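Putative 2OG-Fe(II) oxygenase family protein (Caulobacter crescentus CB15, PDB 3OOX) is probably an iron(II)- and 2-oxoglutarate-dependent oxygenase, predicted to form ethylene from 2-oxoglutarate and to oxidise L-arginine. Local coordinates at residues Trp99-Asp104 and His129-Leu134. Numbering follows the deposited sequence.
Sequences WHMGRD and HDVSWL
M101, a selenomethionine, reaches from its strand to the helix surface and lays its selenium and terminal methyl against V131 and S132. Its CG stands anti to the backbone N (chi1 179°) and the chain stays extended as far as the methyl, a shape that carries SE and CE across to the helix. SE lies 4.0 Å from V131 CG1, an apolar touch, and 3.9 Å from V131 O, so it meets the helix backbone as well as a side chain. The methyl goes further: in the conformer described, one of two for S132, M101 CE comes to 3.6 Å from S132 OG and also rests near S132 CA and CB. V131 offers the branch that is anti to its own N (chi1 175°), which places CG1 beside the selenium, and its side chain also touches L171 on the neighbouring strand 170-176. Strand 97-101 is hydrogen-bonded antiparallel to strand 170-176 in the larger sheet of this double-stranded beta-helix oxygenase fold, and the long helix 127-152 packs over this part of that sheet through V131 and L134. N118, W120 and Y135 also touch the M101 side chain. Past the selenomethionine the contact turns polar and watery. D104 OD2 and S132 OG stand 4.2 Å apart, too far for a direct bond; a water lies between them, 2.5 Å from each of D104 OD2 and S132 OG, a link left doubtful by its shortness and by the second conformer of S132. S132 OG, beside its own backbone N, is hydrogen-bonded to K128 O one turn earlier in the helix, while the other carboxylate oxygen, D104 OD1, takes a hydrogen bond from N118 ND2.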
ATOM      1  N   TRP A  99      10.993  -0.329   7.782  1.00 17.01           N
ATOM      2  CA  TRP A  99      10.869  -1.701   8.266  1.00 16.74           C
ATOM      3  C   TRP A  99       9.832  -2.394   7.386  1.00 17.15           C
ATOM      4  O   TRP A  99       8.758  -1.843   7.162  1.00 17.90           O
ATOM      5  CB  TRP A  99      10.381  -1.751   9.724  1.00 18.67           C
ATOM      6  CG  TRP A  99      10.324  -3.167  10.219  1.00 18.63           C
ATOM      7  CD1 TRP A  99       9.284  -4.052  10.086  1.00 18.53           C
ATOM      8  CD2 TRP A  99      11.371  -3.871  10.895  1.00 17.85           C
ATOM      9  NE1 TRP A  99       9.617  -5.266  10.644  1.00 19.59           N
ATOM     10  CE2 TRP A  99      10.898  -5.178  11.139  1.00 17.86           C
ATOM     11  CE3 TRP A  99      12.654  -3.521  11.345  1.00 18.39           C
ATOM     12  CZ2 TRP A  99      11.681  -6.138  11.811  1.00 19.64           C
ATOM     13  CZ3 TRP A  99      13.438  -4.491  12.008  1.00 18.32           C
ATOM     14  CH2 TRP A  99      12.935  -5.774  12.234  1.00 19.40           C
ATOM     15  N   HIS A 100      10.139  -3.575   6.894  1.00 17.35           N
ATOM     16  CA  HIS A 100       9.170  -4.348   6.142  1.00 15.72           C
ATOM     17  C   HIS A 100       8.822  -5.668   6.814  1.00 18.41           C
ATOM     18  O   HIS A 100       9.713  -6.436   7.185  1.00 18.80           O
ATOM     19  CB  HIS A 100       9.706  -4.640   4.751  1.00 16.46           C
ATOM     20  CG  HIS A 100       9.725  -3.434   3.876  1.00 15.71           C
ATOM     21  ND1 HIS A 100      10.848  -3.025   3.196  1.00 21.64           N
ATOM     22  CD2 HIS A 100       8.753  -2.532   3.588  1.00 17.91           C
ATOM     23  CE1 HIS A 100      10.561  -1.926   2.510  1.00 23.26           C
ATOM     24  NE2 HIS A 100       9.296  -1.602   2.734  1.00 17.61           N
HETATM   25  N   MSE A 101       7.523  -5.888   6.943  1.00 17.14           N
HETATM   26  CA  MSE A 101       6.980  -7.142   7.429  1.00 17.17           C
HETATM   27  C   MSE A 101       6.214  -7.791   6.300  1.00 17.82           C
HETATM   28  O   MSE A 101       5.302  -7.183   5.747  1.00 18.57           O
HETATM   29  CB  MSE A 101       6.039  -6.908   8.618  1.00 16.82           C
HETATM   30  CG  MSE A 101       5.423  -8.222   9.158  1.00 18.51           C
HETATM   31 SE   MSE A 101       3.957  -7.882  10.362  0.75 14.05          SE
HETATM   32  CE  MSE A 101       3.144  -9.671  10.200  1.00 23.95           C
ATOM     33  N   GLY A 102       6.583  -9.037   5.996  1.00 18.33           N
ATOM     34  CA  GLY A 102       5.832  -9.864   5.058  1.00 18.77           C
ATOM     35  C   GLY A 102       4.882 -10.792   5.782  1.00 17.13           C
ATOM     36  O   GLY A 102       4.714 -10.722   6.998  1.00 17.44           O
ATOM     37  N   ARG A 103       4.293 -11.731   5.039  1.00 18.44           N
ATOM     38  CA  ARG A 103       3.364 -12.703   5.633  1.00 18.51           C
ATOM     39  C   ARG A 103       4.106 -13.727   6.481  1.00 16.89           C
ATOM     40  O   ARG A 103       5.113 -14.247   6.040  1.00 18.55           O
ATOM     41  CB  ARG A 103       2.600 -13.446   4.535  1.00 18.18           C
ATOM     42  CG  ARG A 103       1.477 -14.303   5.135  1.00 18.80           C
ATOM     43  CD  ARG A 103       0.483 -14.787   4.116  1.00 18.11           C
ATOM     44  NE  ARG A 103      -0.345 -13.687   3.597  1.00 15.99           N
ATOM     45  CZ  ARG A 103      -1.330 -13.071   4.215  1.00 17.10           C
ATOM     46  NH1 ARG A 103      -1.741 -13.471   5.409  1.00 20.81           N
ATOM     47  NH2 ARG A 103      -1.947 -12.074   3.597  1.00 17.88           N
ATOM     48  N   ASP A 104       3.550 -14.016   7.656  1.00 18.92           N
ATOM     49  CA  ASP A 104       4.008 -15.147   8.479  1.00 17.83           C
ATOM     50  C   ASP A 104       3.267 -16.375   7.964  1.00 18.06           C
ATOM     51  O   ASP A 104       2.036 -16.457   8.094  1.00 20.23           O
ATOM     52  CB  ASP A 104       3.639 -14.978   9.952  1.00 19.99           C
ATOM     53  CG  ASP A 104       4.595 -14.077  10.717  1.00 27.36           C
ATOM     54  OD1 ASP A 104       5.818 -14.110  10.465  1.00 22.75           O
ATOM     55  OD2 ASP A 104       4.107 -13.359  11.614  1.00 41.20           O
ATOM     56  N   HIS A 129       3.807  -8.437  18.303  1.00 25.67           N
ATOM     57  CA  HIS A 129       2.364  -8.493  18.507  1.00 26.17           C
ATOM     58  C   HIS A 129       1.606  -7.296  17.886  1.00 24.52           C
ATOM     59  O   HIS A 129       0.619  -7.488  17.136  1.00 22.93           O
ATOM     60  CB  HIS A 129       2.056  -8.634  20.013  1.00 27.92           C
ATOM     61  CG  HIS A 129       0.602  -8.488  20.350  1.00 30.02           C
ATOM     62  ND1 HIS A 129       0.014  -7.260  20.575  1.00 37.22           N
ATOM     63  CD2 HIS A 129      -0.384  -9.408  20.478  1.00 34.51           C
ATOM     64  CE1 HIS A 129      -1.269  -7.434  20.847  1.00 41.36           C
ATOM     65  NE2 HIS A 129      -1.538  -8.725  20.784  1.00 37.05           N
ATOM     66  N   ASP A 130       2.068  -6.084  18.179  1.00 25.09           N
ATOM     67  CA  ASP A 130       1.333  -4.891  17.796  1.00 24.27           C
ATOM     68  C   ASP A 130       1.379  -4.731  16.268  1.00 22.03           C
ATOM     69  O   ASP A 130       0.378  -4.423  15.639  1.00 22.33           O
ATOM     70  CB  ASP A 130       1.912  -3.624  18.437  1.00 28.12           C
ATOM     71  CG  ASP A 130       1.760  -3.574  19.946  1.00 33.40           C
ATOM     72  OD1 ASP A 130       1.081  -4.450  20.524  1.00 30.75           O
ATOM     73  OD2 ASP A 130       2.347  -2.634  20.537  1.00 33.92           O
ATOM     74  N   VAL A 131       2.546  -4.926  15.681  1.00 21.14           N
ATOM     75  CA  VAL A 131       2.711  -4.712  14.240  1.00 21.98           C
ATOM     76  C   VAL A 131       2.013  -5.851  13.456  1.00 23.59           C
ATOM     77  O   VAL A 131       1.435  -5.621  12.375  1.00 21.73           O
ATOM     78  CB  VAL A 131       4.211  -4.576  13.885  1.00 21.77           C
ATOM     79  CG1 VAL A 131       4.441  -4.484  12.361  1.00 20.59           C
ATOM     80  CG2 VAL A 131       4.817  -3.361  14.528  1.00 19.84           C
ATOM     81  N   SER A 132       2.075  -7.085  13.964  1.00 22.48           N
ATOM     82  CA  SER A 132       1.378  -8.201  13.301  0.67 20.32           C
ATOM     83  C   SER A 132      -0.125  -7.961  13.301  1.00 21.98           C
ATOM     84  O   SER A 132      -0.797  -8.246  12.318  1.00 21.01           O
ATOM     85  CB  SER A 132       1.715  -9.561  13.945  0.67 21.74           C
ATOM     86  OG  SER A 132       3.062  -9.932  13.768  0.67 17.55           O
ATOM     87  N   TRP A 133      -0.669  -7.422  14.402  1.00 21.25           N
ATOM     88  CA  TRP A 133      -2.095  -7.087  14.450  1.00 21.80           C
ATOM     89  C   TRP A 133      -2.452  -6.119  13.311  1.00 23.80           C
ATOM     90  O   TRP A 133      -3.472  -6.266  12.647  1.00 21.60           O
ATOM     91  CB  TRP A 133      -2.509  -6.487  15.791  1.00 23.60           C
ATOM     92  CG  TRP A 133      -3.961  -6.068  15.811  1.00 23.68           C
ATOM     93  CD1 TRP A 133      -5.039  -6.852  16.204  1.00 25.68           C
ATOM     94  CD2 TRP A 133      -4.529  -4.813  15.381  1.00 23.74           C
ATOM     95  NE1 TRP A 133      -6.211  -6.149  16.064  1.00 27.36           N
ATOM     96  CE2 TRP A 133      -5.940  -4.909  15.544  1.00 28.90           C
ATOM     97  CE3 TRP A 133      -3.993  -3.623  14.867  1.00 22.16           C
ATOM     98  CZ2 TRP A 133      -6.802  -3.858  15.228  1.00 30.51           C
ATOM     99  CZ3 TRP A 133      -4.863  -2.586  14.541  1.00 26.10           C
ATOM    100  CH2 TRP A 133      -6.252  -2.713  14.726  1.00 34.04           C
ATOM    101  N   LEU A 134      -1.589  -5.130  13.090  1.00 21.36           N
ATOM    102  CA  LEU A 134      -1.879  -4.126  12.075  1.00 20.12           C
ATOM    103  C   LEU A 134      -1.844  -4.715  10.663  1.00 19.11           C
ATOM    104  O   LEU A 134      -2.702  -4.389   9.819  1.00 19.05           O
ATOM    105  CB  LEU A 134      -0.934  -2.922  12.213  1.00 20.18           C
ATOM    106  CG  LEU A 134      -1.218  -1.724  11.277  1.00 19.73           C
ATOM    107  CD1 LEU A 134      -2.590  -1.122  11.465  1.00 24.18           C
ATOM    108  CD2 LEU A 134      -0.146  -0.622  11.423  1.00 21.93           C
TER
HETATM  109  O   HOH W   1       3.479 -12.376  13.849  1.00 41.73           O